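Long-range contacts in arylesterase (Sulfolobus solfataricus, PDB 5L2P), which hydrolyses a broad range of esters and organophosphates, among them paraoxon, phenyl acetate and p-nitrophenyl caproate, as a serine esterase of the GDXG lipolytic family: residues F10-Y15 and G201-D205; N75-F81 and K149-I155; I100-S104 and R291-V295; V180-P184 and V280-L284. One frame throughout, in Å; residues are numbered along the deposited sequence.

Contact 1: F10-Y15 and G201-D205; sequences FLQVYY and GYFLD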
loop_
_atom_site.group_PDB
_atom_site.type_symbol
_atom_site.label_atom_id
_atom_site.label_comp_id
_atom_site.label_asym_id
_atom_site.label_seq_id
_atom_site.Cartn_x
_atom_site.Cartn_y
_atom_site.Cartn_z
ATOM N N PHE A 10 1.990 22.092 12.534
ATOM C CA PHE A 10 2.624 22.928 11.531
ATOM C C PHE A 10 1.714 23.151 10.312
ATOM O O PHE A 10 1.625 24.268 9.781
ATOM C CB PHE A 10 3.996 22.336 11.114
ATOM C CG PHE A 10 4.590 22.979 9.892
ATOM C CD1 PHE A 10 5.234 24.204 9.980
ATOM C CD2 PHE A 10 4.467 22.376 8.643
ATOM C CE1 PHE A 10 5.773 24.813 8.849
ATOM C CE2 PHE A 10 4.973 22.982 7.502
ATOM C CZ PHE A 10 5.630 24.203 7.601
ATOM N N LEU A 11 1.053 22.091 9.857
ATOM C CA LEU A 11 0.201 22.158 8.665
ATOM C C LEU A 11 -0.987 23.058 8.914
ATOM O O LEU A 11 -1.356 23.822 8.051
ATOM C CB LEU A 11 -0.262 20.731 8.249
ATOM C CG LEU A 11 0.838 19.805 7.708
ATOM C CD1 LEU A 11 0.321 18.408 7.553
ATOM C CD2 LEU A 11 1.365 20.300 6.377
ATOM N N GLN A 12 -1.577 22.975 10.097
ATOM C CA GLN A 12 -2.685 23.866 10.491
ATOM C C GLN A 12 -2.277 25.339 10.416
ATOM O O GLN A 12 -3.008 26.162 9.858
ATOM C CB GLN A 12 -3.191 23.536 11.895
ATOM C CG GLN A 12 -3.910 22.194 11.932
ATOM C CD GLN A 12 -4.065 21.590 13.328
ATOM O OE1 GLN A 12 -3.688 22.188 14.341
ATOM N NE2 GLN A 12 -4.611 20.372 13.378
ATOM N N VAL A 13 -1.118 25.663 10.958
ATOM C CA VAL A 13 -0.618 27.030 10.960
ATOM C C VAL A 13 -0.254 27.460 9.530
ATOM O O VAL A 13 -0.512 28.607 9.138
ATOM C CB VAL A 13 0.608 27.187 11.904
ATOM C CG1 VAL A 13 1.293 28.525 11.709
ATOM C CG2 VAL A 13 0.201 26.986 13.344
ATOM N N TYR A 14 0.339 26.549 8.768
ATOM C CA TYR A 14 0.809 26.893 7.424
ATOM C C TYR A 14 -0.325 27.319 6.498
ATOM O O TYR A 14 -0.220 28.305 5.765
ATOM C CB TYR A 14 1.534 25.717 6.807
ATOM C CG TYR A 14 1.905 25.884 5.332
ATOM C CD1 TYR A 14 2.944 26.743 4.916
ATOM C CD2 TYR A 14 1.249 25.137 4.365
ATOM C CE1 TYR A 14 3.290 26.848 3.585
ATOM C CE2 TYR A 14 1.600 25.215 3.027
ATOM C CZ TYR A 14 2.603 26.074 2.636
ATOM O OH TYR A 14 2.941 26.119 1.290
ATOM N N TYR A 15 -1.413 26.558 6.506
ATOM C CA TYR A 15 -2.535 26.817 5.601
ATOM C C TYR A 15 -3.346 28.033 6.062
ATOM O O TYR A 15 -3.888 28.762 5.220
ATOM C CB TYR A 15 -3.423 25.570 5.420
ATOM C CG TYR A 15 -2.776 24.551 4.547
ATOM C CD1 TYR A 15 -2.635 24.775 3.179
ATOM C CD2 TYR A 15 -2.269 23.348 5.077
ATOM C CE1 TYR A 15 -2.024 23.840 2.358
ATOM C CE2 TYR A 15 -1.629 22.409 4.270
ATOM C CZ TYR A 15 -1.514 22.654 2.916
ATOM O OH TYR A 15 -0.886 21.733 2.115
ATOM N N GLY A 201 -2.813 19.065 0.869
ATOM C CA GLY A 201 -3.025 19.092 2.321
ATOM C C GLY A 201 -1.849 18.546 3.128
ATOM O O GLY A 201 -1.997 18.096 4.241
ATOM N N TYR A 202 -0.669 18.562 2.528
ATOM C CA TYR A 202 0.539 18.075 3.135
ATOM C C TYR A 202 1.713 18.894 2.622
ATOM O O TYR A 202 2.730 18.340 2.206
ATOM C CB TYR A 202 0.741 16.607 2.794
ATOM C CG TYR A 202 -0.393 15.685 3.202
ATOM C CD1 TYR A 202 -0.451 15.119 4.455
ATOM C CD2 TYR A 202 -1.387 15.385 2.334
ATOM C CE1 TYR A 202 -1.480 14.274 4.810
ATOM C CE2 TYR A 202 -2.410 14.528 2.648
ATOM C CZ TYR A 202 -2.448 13.965 3.892
ATOM O OH TYR A 202 -3.480 13.098 4.248
ATOM N N PHE A 203 1.546 20.229 2.713
ATOM C CA PHE A 203 2.538 21.231 2.362
ATOM C C PHE A 203 2.857 21.275 0.879
ATOM O O PHE A 203 2.588 22.291 0.228
ATOM C CB PHE A 203 3.809 21.079 3.188
ATOM C CG PHE A 203 4.844 22.111 2.845
ATOM C CD1 PHE A 203 4.755 23.425 3.342
ATOM C CD2 PHE A 203 5.863 21.805 1.969
ATOM C CE1 PHE A 203 5.705 24.376 3.015
ATOM C CE2 PHE A 203 6.812 22.765 1.630
ATOM C CZ PHE A 203 6.735 24.045 2.165
ATOM N N LEU A 204 3.450 20.208 0.355
ATOM C CA LEU A 204 3.795 20.122 -1.066
ATOM C C LEU A 204 2.553 19.924 -1.923
ATOM O O LEU A 204 2.205 18.764 -2.242
ATOM C CB LEU A 204 4.740 18.935 -1.334
ATOM C CG LEU A 204 5.324 18.855 -2.734
ATOM C CD1 LEU A 204 6.018 20.177 -3.071
ATOM C CD2 LEU A 204 6.353 17.739 -2.824
ATOM N N ASP A 205 1.895 21.025 -2.277
ATOM C CA ASP A 205 0.680 20.954 -3.048
ATOM C C ASP A 205 0.932 20.920 -4.548
ATOM O O ASP A 205 1.395 21.870 -5.100
ATOM C CB ASP A 205 -0.264 22.100 -2.715
ATOM C CG ASP A 205 -0.769 22.041 -1.282
ATOM O OD1 ASP A 205 -1.440 21.079 -0.893
ATOM O OD2 ASP A 205 -0.525 23.018 -0.550
#
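Phe203 lays its ring against that of Tyr14: the closest atoms, Tyr14 CZ and Phe203 CD1, are 3.5 Å apart, the ring centroids 4.8 Å, and the planes meet at 48°, so the pair is oblique. Phe203 CD1 sits over one face of the Tyr14 ring and near the edge of the Phe10 ring, 4.2 Å from Phe10 CE2. In this way the N-terminal helix 5-17 is docked onto the loop between helices 193-197 and 212-217, beside the presumed catalytic end of an alpha/beta hydrolase fold; the side chain of Phe203 comes within about 5 Å of that of His281, the inferred catalytic histidine. Phe10, Leu11 and Tyr14, little more than one helical turn, supply the apolar side from the helix, and Leu11 CD2 packs 4.1 Å from Phe203 CB. Tyr15 adds the polar part. Its hydroxyl accepts a hydrogen bond from the backbone at Phe203 N, 2.9 Å from Tyr15 OH, and donates one to the carboxylate of Asp205. The loop is curled enough for both partners to be reached at once: Leu204 is the centre of an inverse gamma turn, and Gly201 has a positive phi of 101°, where a CB would be jammed against the preceding carbonyl oxygen. Asp205 uses both carboxylate oxygens, OD1 taking Gly201 N at 3.0 Å and OD2 taking Tyr15 OH at 3.0 Å.

Contact 2: N75-F81 and K149-I155; sequences NGLVMHF and KIATFGI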
loop_
_atom_site.group_PDB
_atom_site.type_symbol
_atom_site.label_atom_id
_atom_site.label_comp_id
_atom_site.label_asym_id
_atom_site.label_seq_id
_atom_site.Cartn_x
_atom_site.Cartn_y
_atom_site.Cartn_z
ATOM N N ASN A 75 39.198 13.746 4.163
ATOM C CA ASN A 75 39.382 14.602 3.002
ATOM C C ASN A 75 38.263 14.454 1.964
ATOM O O ASN A 75 38.478 14.707 0.798
ATOM C CB ASN A 75 40.767 14.395 2.383
ATOM C CG ASN A 75 41.054 12.928 2.030
ATOM O OD1 ASN A 75 40.236 12.060 2.272
ATOM N ND2 ASN A 75 42.227 12.654 1.466
ATOM N N GLY A 76 37.068 14.098 2.414
ATOM C CA GLY A 76 35.916 14.060 1.554
ATOM C C GLY A 76 35.255 15.389 1.319
ATOM O O GLY A 76 35.533 16.354 2.012
ATOM N N LEU A 77 34.402 15.430 0.297
ATOM C CA LEU A 77 33.690 16.629 -0.086
ATOM C C LEU A 77 32.260 16.306 -0.444
ATOM O O LEU A 77 32.004 15.367 -1.165
ATOM C CB LEU A 77 34.379 17.288 -1.278
ATOM C CG LEU A 77 33.637 18.457 -1.949
ATOM C CD1 LEU A 77 33.630 19.659 -1.038
ATOM C CD2 LEU A 77 34.193 18.777 -3.331
ATOM N N VAL A 78 31.327 17.115 0.060
ATOM C CA VAL A 78 29.917 16.964 -0.232
ATOM C C VAL A 78 29.383 18.201 -0.919
ATOM O O VAL A 78 29.416 19.280 -0.349
ATOM C CB VAL A 78 29.118 16.713 1.044
ATOM C CG1 VAL A 78 27.614 16.635 0.750
ATOM C CG2 VAL A 78 29.607 15.432 1.743
ATOM N N MET A 79 28.921 18.044 -2.163
ATOM C CA MET A 79 28.275 19.125 -2.890
ATOM C C MET A 79 26.808 19.138 -2.513
ATOM O O MET A 79 26.118 18.114 -2.642
ATOM C CB MET A 79 28.381 18.930 -4.378
ATOM C CG MET A 79 29.790 18.841 -4.915
ATOM S SD MET A 79 30.726 20.341 -4.707
ATOM C CE MET A 79 29.740 21.543 -5.565
ATOM N N HIS A 80 26.325 20.304 -2.079
ATOM C CA HIS A 80 24.967 20.414 -1.594
ATOM C C HIS A 80 24.153 21.326 -2.514
ATOM O O HIS A 80 24.481 22.487 -2.684
ATOM C CB HIS A 80 24.980 20.958 -0.168
ATOM C CG HIS A 80 23.611 21.138 0.432
ATOM N ND1 HIS A 80 23.386 21.908 1.553
ATOM C CD2 HIS A 80 22.397 20.656 0.061
ATOM C CE1 HIS A 80 22.102 21.890 1.857
ATOM N NE2 HIS A 80 21.479 21.131 0.971
ATOM N N PHE A 81 23.096 20.777 -3.104
ATOM C CA PHE A 81 22.188 21.531 -3.928
ATOM C C PHE A 81 20.868 21.680 -3.180
ATOM O O PHE A 81 20.254 20.657 -2.806
ATOM C CB PHE A 81 21.965 20.800 -5.242
ATOM C CG PHE A 81 23.231 20.294 -5.906
ATOM C CD1 PHE A 81 24.343 21.086 -5.994
ATOM C CD2 PHE A 81 23.268 19.047 -6.468
ATOM C CE1 PHE A 81 25.487 20.651 -6.635
ATOM C CE2 PHE A 81 24.414 18.583 -7.129
ATOM C CZ PHE A 81 25.538 19.393 -7.188
ATOM N N LYS A 149 36.811 11.317 -3.615
ATOM C CA LYS A 149 35.885 11.335 -2.474
ATOM C C LYS A 149 34.899 12.505 -2.533
ATOM O O LYS A 149 34.619 13.147 -1.537
ATOM C CB LYS A 149 36.637 11.365 -1.152
ATOM C CG LYS A 149 37.455 10.143 -0.850
ATOM C CD LYS A 149 38.158 10.347 0.490
ATOM C CE LYS A 149 39.108 9.241 0.900
ATOM N NZ LYS A 149 38.401 7.963 0.935
ATOM N N ILE A 150 34.348 12.751 -3.713
ATOM C CA ILE A 150 33.344 13.778 -3.930
ATOM C C ILE A 150 31.938 13.166 -3.965
ATOM O O ILE A 150 31.642 12.326 -4.823
ATOM C CB ILE A 150 33.618 14.551 -5.237
ATOM C CG1 ILE A 150 35.046 15.121 -5.204
ATOM C CG2 ILE A 150 32.568 15.644 -5.431
ATOM C CD1 ILE A 150 35.455 15.893 -6.458
ATOM N N ALA A 151 31.063 13.606 -3.052
ATOM C CA ALA A 151 29.678 13.142 -3.028
ATOM C C ALA A 151 28.715 14.301 -3.301
ATOM O O ALA A 151 29.068 15.475 -3.087
ATOM C CB ALA A 151 29.359 12.551 -1.673
ATOM N N THR A 152 27.495 13.976 -3.756
ATOM C CA THR A 152 26.457 14.939 -3.937
ATOM C C THR A 152 25.267 14.710 -3.005
ATOM O O THR A 152 24.947 13.582 -2.648
ATOM C CB THR A 152 25.983 14.970 -5.385
ATOM O OG1 THR A 152 25.576 13.665 -5.801
ATOM C CG2 THR A 152 27.083 15.538 -6.315
ATOM N N PHE A 153 24.605 15.802 -2.605
ATOM C CA PHE A 153 23.499 15.763 -1.661
ATOM C C PHE A 153 22.475 16.830 -2.046
ATOM O O PHE A 153 22.836 17.900 -2.523
ATOM C CB PHE A 153 24.044 15.987 -0.267
ATOM C CG PHE A 153 22.996 16.146 0.782
ATOM C CD1 PHE A 153 22.472 17.410 1.057
ATOM C CD2 PHE A 153 22.567 15.052 1.539
ATOM C CE1 PHE A 153 21.502 17.589 2.042
ATOM C CE2 PHE A 153 21.585 15.212 2.519
ATOM C CZ PHE A 153 21.070 16.502 2.779
ATOM N N GLY A 154 21.193 16.543 -1.881
ATOM C CA GLY A 154 20.171 17.439 -2.319
ATOM C C GLY A 154 18.798 17.028 -1.874
ATOM O O GLY A 154 18.519 15.855 -1.767
ATOM N N ILE A 155 17.940 18.032 -1.604
ATOM C CA ILE A 155 16.578 17.826 -1.104
ATOM C C ILE A 155 15.551 18.300 -2.129
ATOM O O ILE A 155 15.641 19.385 -2.630
ATOM C CB ILE A 155 16.373 18.536 0.245
ATOM C CG1 ILE A 155 17.356 17.964 1.285
ATOM C CG2 ILE A 155 14.930 18.448 0.734
ATOM C CD1 ILE A 155 17.525 18.792 2.543
#
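On one face of the paired strands Val78 lies beside Ala151 and His80 beside Phe153. The small Ala151 leaves a shallow dip, and Val78 leans past it so that its CG1 rests 3.8 Å from Phe153 CB. The Phe153 ring then pushes its edge toward the face of His80 in an offset edge-to-face pair, with centroids 5.1 Å apart, planes at 69°, and His80 CD2 3.4 Å from Phe153 CD1; both nitrogens of that imidazole are held elsewhere, by Ser98 and Glu94. These are adjacent parallel strands, 77-81 and 150-155, in the central sheet of the alpha/beta hydrolase fold, and the second leads into what is probably the nucleophile elbow, with Ser156 the inferred nucleophile. Their bonds alternate regularly, from Leu77 N to Lys149 O (2.9 Å) through to Phe81 N to Phe153 O (2.9 Å). Across the other face, Ile150 CG2 meets both Leu77 CD2 (4.1 Å) and Met79 CG (4.3 Å). Thr152 CG2 is likewise shared, 4.1 Å from both Met79 CB and Phe81 CE2. The Phe81 ring also packs on helices 124-138 and 157-171, and Gly154 CA lies 3.3 Å from Phe81 O, where a CB would be tight.

Contact 3: I100-S104 and R291-V295; sequences ILSNS and RQVTV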
loop_
_atom_site.group_PDB
_atom_site.type_symbol
_atom_site.label_atom_id
_atom_site.label_comp_id
_atom_site.label_asym_id
_atom_site.label_seq_id
_atom_site.Cartn_x
_atom_site.Cartn_y
_atom_site.Cartn_z
ATOM N N ILE A 100 24.873 21.111 9.824
ATOM C CA ILE A 100 24.722 19.805 10.466
ATOM C C ILE A 100 25.396 18.715 9.625
ATOM O O ILE A 100 26.024 17.797 10.171
ATOM C CB ILE A 100 23.259 19.440 10.678
ATOM C CG1 ILE A 100 22.598 20.419 11.651
ATOM C CG2 ILE A 100 23.121 18.033 11.250
ATOM C CD1 ILE A 100 21.077 20.399 11.576
ATOM N N LEU A 101 25.290 18.818 8.301
ATOM C CA LEU A 101 25.831 17.794 7.420
ATOM C C LEU A 101 27.346 17.759 7.475
ATOM O O LEU A 101 27.966 16.671 7.565
ATOM C CB LEU A 101 25.344 17.998 5.979
ATOM C CG LEU A 101 25.775 16.926 4.950
ATOM C CD1 LEU A 101 25.217 15.539 5.240
ATOM C CD2 LEU A 101 25.341 17.418 3.592
ATOM N N SER A 102 27.923 18.946 7.429
ATOM C CA SER A 102 29.371 19.131 7.537
ATOM C C SER A 102 29.932 18.554 8.841
ATOM O O SER A 102 30.942 17.876 8.840
ATOM C CB SER A 102 29.704 20.637 7.438
ATOM O OG SER A 102 31.109 20.874 7.459
ATOM N N ASN A 103 29.274 18.847 9.954
ATOM C CA ASN A 103 29.737 18.389 11.260
ATOM C C ASN A 103 29.606 16.890 11.417
ATOM O O ASN A 103 30.451 16.264 12.020
ATOM C CB ASN A 103 28.971 19.103 12.373
ATOM C CG ASN A 103 29.360 20.578 12.506
ATOM O OD1 ASN A 103 30.440 20.981 12.103
ATOM N ND2 ASN A 103 28.475 21.380 13.087
ATOM N N SER A 104 28.533 16.321 10.861
ATOM C CA SER A 104 28.274 14.883 10.937
ATOM C C SER A 104 29.244 14.120 10.047
ATOM O O SER A 104 29.786 13.099 10.445
ATOM C CB SER A 104 26.874 14.572 10.462
ATOM O OG SER A 104 25.916 15.156 11.302
ATOM N N ARG A 291 16.877 16.975 11.536
ATOM C CA ARG A 291 18.218 16.868 12.069
ATOM C C ARG A 291 18.720 15.413 12.062
ATOM O O ARG A 291 19.843 15.121 11.637
ATOM C CB ARG A 291 18.282 17.444 13.499
ATOM C CG ARG A 291 19.634 17.293 14.137
ATOM C CD ARG A 291 19.592 17.790 15.543
ATOM N NE ARG A 291 19.489 19.247 15.540
ATOM C CZ ARG A 291 20.532 20.079 15.394
ATOM N NH1 ARG A 291 21.766 19.612 15.219
ATOM N NH2 ARG A 291 20.329 21.390 15.422
ATOM N N GLN A 292 17.880 14.519 12.561
ATOM C CA GLN A 292 18.203 13.091 12.665
ATOM C C GLN A 292 18.525 12.469 11.332
ATOM O O GLN A 292 19.513 11.723 11.223
ATOM C CB GLN A 292 17.059 12.325 13.326
ATOM C CG GLN A 292 16.975 12.582 14.827
ATOM C CD GLN A 292 15.850 11.849 15.472
ATOM O OE1 GLN A 292 14.689 11.932 15.032
ATOM N NE2 GLN A 292 16.169 11.116 16.526
ATOM N N VAL A 293 17.748 12.804 10.314
ATOM C CA VAL A 293 18.029 12.313 8.955
ATOM C C VAL A 293 19.375 12.777 8.460
ATOM O O VAL A 293 20.134 11.978 7.871
ATOM C CB VAL A 293 16.889 12.676 7.970
ATOM C CG1 VAL A 293 17.243 12.379 6.527
ATOM C CG2 VAL A 293 15.607 11.933 8.333
ATOM N N THR A 294 19.677 14.077 8.668
ATOM C CA THR A 294 20.974 14.671 8.225
ATOM C C THR A 294 22.157 14.010 8.944
ATOM O O THR A 294 23.191 13.753 8.340
ATOM C CB THR A 294 21.026 16.203 8.450
ATOM O OG1 THR A 294 19.821 16.787 7.959
ATOM C CG2 THR A 294 22.153 16.815 7.695
ATOM N N VAL A 295 21.988 13.765 10.243
ATOM C CA VAL A 295 23.023 13.096 11.037
ATOM C C VAL A 295 23.253 11.640 10.594
ATOM O O VAL A 295 24.402 11.200 10.510
ATOM C CB VAL A 295 22.671 13.147 12.543
ATOM C CG1 VAL A 295 23.487 12.183 13.372
ATOM C CG2 VAL A 295 22.894 14.546 13.066
#
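Arg291 opens the second segment, on the C-terminal helix 287-305, which here packs against helix 95-105 on one side of the alpha/beta hydrolase sheet. The two short helical segments run in roughly the same direction, crossing at -39° with their axes 9.3 Å apart at closest approach. The Arg291 side chain reaches across so that the face of its guanidinium covers Ile100 CD1, while NH1 stands 3.8 Å from Ile100 CG1; its charge is answered outside the pair by a salt bridge to Asp45. Gln292 and Val293 turn to other surroundings, Val293 toward Phe283. One helical turn beyond Arg291, Thr294 points toward the neighbouring helix. Its methyl CG2 fits between Ile100 and Leu101, 3.9 Å from Ile100 CG2 and 3.8 Å from Leu101 CB, whereas OG1 is hydrogen-bonded back to the carbonyl of Ser290, so the residue meets its neighbours here through carbon. Val295 finishes the walk beside Ile100 and Ser104, with its CG2 3.9 Å from Ile100 CG2, and also packs on Ala299 of a neighbouring subunit. Ser104 OG, 3.6 Å from Val295 CG2, turns its polarity inward along its own helix, donating a hydrogen bond to Ile100 O at 2.9 Å.

Contact 4: V180-P184 and V280-L284; sequences VPVVP and VHAFL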
loop_
_atom_site.group_PDB
_atom_site.type_symbol
_atom_site.label_atom_id
_atom_site.label_comp_id
_atom_site.label_asym_id
_atom_site.label_seq_id
_atom_site.Cartn_x
_atom_site.Cartn_y
_atom_site.Cartn_z
ATOM N N VAL A 180 23.253 11.398 -2.733
ATOM C CA VAL A 180 22.252 11.368 -1.696
ATOM C C VAL A 180 21.057 12.242 -2.051
ATOM O O VAL A 180 20.935 13.351 -1.555
ATOM C CB VAL A 180 22.844 11.793 -0.344
ATOM C CG1 VAL A 180 21.855 11.559 0.788
ATOM C CG2 VAL A 180 24.105 10.985 -0.069
ATOM N N PRO A 181 20.155 11.721 -2.911
ATOM C CA PRO A 181 18.900 12.415 -3.164
ATOM C C PRO A 181 17.906 12.171 -2.047
ATOM O O PRO A 181 17.501 11.028 -1.790
ATOM C CB PRO A 181 18.415 11.808 -4.485
ATOM C CG PRO A 181 19.067 10.481 -4.564
ATOM C CD PRO A 181 20.277 10.479 -3.699
ATOM N N VAL A 182 17.513 13.250 -1.384
ATOM C CA VAL A 182 16.527 13.189 -0.330
ATOM C C VAL A 182 15.208 13.724 -0.898
ATOM O O VAL A 182 15.148 14.787 -1.526
ATOM C CB VAL A 182 16.976 14.047 0.843
ATOM C CG1 VAL A 182 15.912 14.083 1.945
ATOM C CG2 VAL A 182 18.297 13.529 1.368
ATOM N N VAL A 183 14.144 12.978 -0.655
ATOM C CA VAL A 183 12.835 13.267 -1.216
ATOM C C VAL A 183 12.867 13.859 -2.645
ATOM O O VAL A 183 12.148 14.798 -2.943
ATOM C CB VAL A 183 11.990 14.119 -0.246
ATOM C CG1 VAL A 183 11.761 13.325 1.060
ATOM C CG2 VAL A 183 12.651 15.489 0.027
ATOM N N PRO A 184 13.601 13.224 -3.549
ATOM C CA PRO A 184 13.746 13.747 -4.881
ATOM C C PRO A 184 12.519 13.722 -5.798
ATOM O O PRO A 184 11.645 12.841 -5.690
ATOM C CB PRO A 184 14.780 12.769 -5.500
ATOM C CG PRO A 184 14.464 11.462 -4.870
ATOM C CD PRO A 184 14.059 11.807 -3.458
ATOM N N VAL A 280 5.986 14.463 6.334
ATOM C CA VAL A 280 5.604 14.987 5.044
ATOM C C VAL A 280 6.868 15.338 4.285
ATOM O O VAL A 280 7.963 15.100 4.752
ATOM C CB VAL A 280 4.634 16.188 5.178
ATOM C CG1 VAL A 280 3.362 15.746 5.902
ATOM C CG2 VAL A 280 5.304 17.392 5.840
ATOM N N HIS A 281 6.702 15.866 3.093
ATOM C CA HIS A 281 7.827 16.197 2.235
ATOM C C HIS A 281 8.863 17.066 2.940
ATOM O O HIS A 281 8.537 18.080 3.562
ATOM C CB HIS A 281 7.306 16.904 0.997
ATOM C CG HIS A 281 8.374 17.369 0.067
ATOM N ND1 HIS A 281 9.080 16.517 -0.755
ATOM C CD2 HIS A 281 8.853 18.610 -0.179
ATOM C CE1 HIS A 281 9.941 17.213 -1.472
ATOM N NE2 HIS A 281 9.835 18.485 -1.132
ATOM N N ALA A 282 10.113 16.632 2.841
ATOM C CA ALA A 282 11.272 17.372 3.410
ATOM C C ALA A 282 11.275 17.469 4.948
ATOM O O ALA A 282 12.052 18.183 5.502
ATOM C CB ALA A 282 11.387 18.721 2.753
ATOM N N PHE A 283 10.419 16.706 5.610
ATOM C CA PHE A 283 10.352 16.648 7.069
ATOM C C PHE A 283 9.965 17.988 7.688
ATOM O O PHE A 283 10.328 18.301 8.799
ATOM C CB PHE A 283 11.651 16.074 7.652
ATOM C CG PHE A 283 12.233 14.951 6.815
ATOM C CD1 PHE A 283 11.555 13.765 6.629
ATOM C CD2 PHE A 283 13.445 15.113 6.156
ATOM C CE1 PHE A 283 12.066 12.748 5.836
ATOM C CE2 PHE A 283 13.963 14.108 5.353
ATOM C CZ PHE A 283 13.267 12.920 5.194
ATOM N N LEU A 284 9.165 18.755 6.955
ATOM C CA LEU A 284 8.681 20.041 7.406
ATOM C C LEU A 284 7.752 19.918 8.591
ATOM O O LEU A 284 6.909 19.017 8.646
ATOM C CB LEU A 284 8.005 20.762 6.246
ATOM C CG LEU A 284 9.103 21.363 5.353
ATOM C CD1 LEU A 284 8.689 21.375 3.884
ATOM C CD2 LEU A 284 9.533 22.766 5.826
#
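Apolar packing accounts for most of this small buried contact, which covers 196 Å² in all. Val183 contributes the largest share, pointing into the bend of 280-284 with CG2 4.4 Å from Ala282 CB and CG1 4.4 Å from Phe283 CZ. Val182, the last residue of its strand, places CG1 3.9 Å from Phe283 CE2, so the Phe283 ring borders two consecutive valines. That ring also reaches Val246 and Ala248 of strand 242-248 and Val293 of helix 287-305. A second kind of contact is between aliphatic carbon and imidazole: Val183 CG2 lies 3.5 Å from His281 CE1. Here the packing touches the active site of the alpha/beta hydrolase fold, whose inferred catalytic triad is Ser156, Asp251 and His281. The histidine occupies the loop following strand 279-280, and strand 178-182 ends beside it in the central sheet. Polar bonds of the imidazole lie outside the two segments, His281 ND1 pairing with Asp251 OD2 and NE2 with Ser156 OG, while Val183 also touches Asp251. The backbone bends on both sides of the contact. A hydrogen bond from Phe283 N to Val280 O, 3.1 Å, closes a type II beta turn with His281 and Ala282 at its centre, Ala282 at phi 65°; Val183, with phi 35° and psi 50°, turns the chain sharply as it leaves the strand.

Overall arrangement
Contacts 2 and 4 are buried and share the central sheet: strands 150-155 and 178-182 are neighbours in it, and Gly154 O lies 2.8 Å from Val182 N, a probable hydrogen bond. Contact 2 is held by regular backbone bonding, contact 4 by side-chain packing around the inferred catalytic histidine. Contacts 1 and 3 are only partly buried and each involve helices. Contact 3 is largely apolar and packs on contact 2 through Leu101 against Val78 and Phe153, and on contact 4 through Val293 against Phe283. Contact 1, farthest out, its centre about 20 Å from the centre of the chain, adds a tyrosine-aspartate bond to its aromatic packing and meets contact 4 where Phe203 touches Leu284.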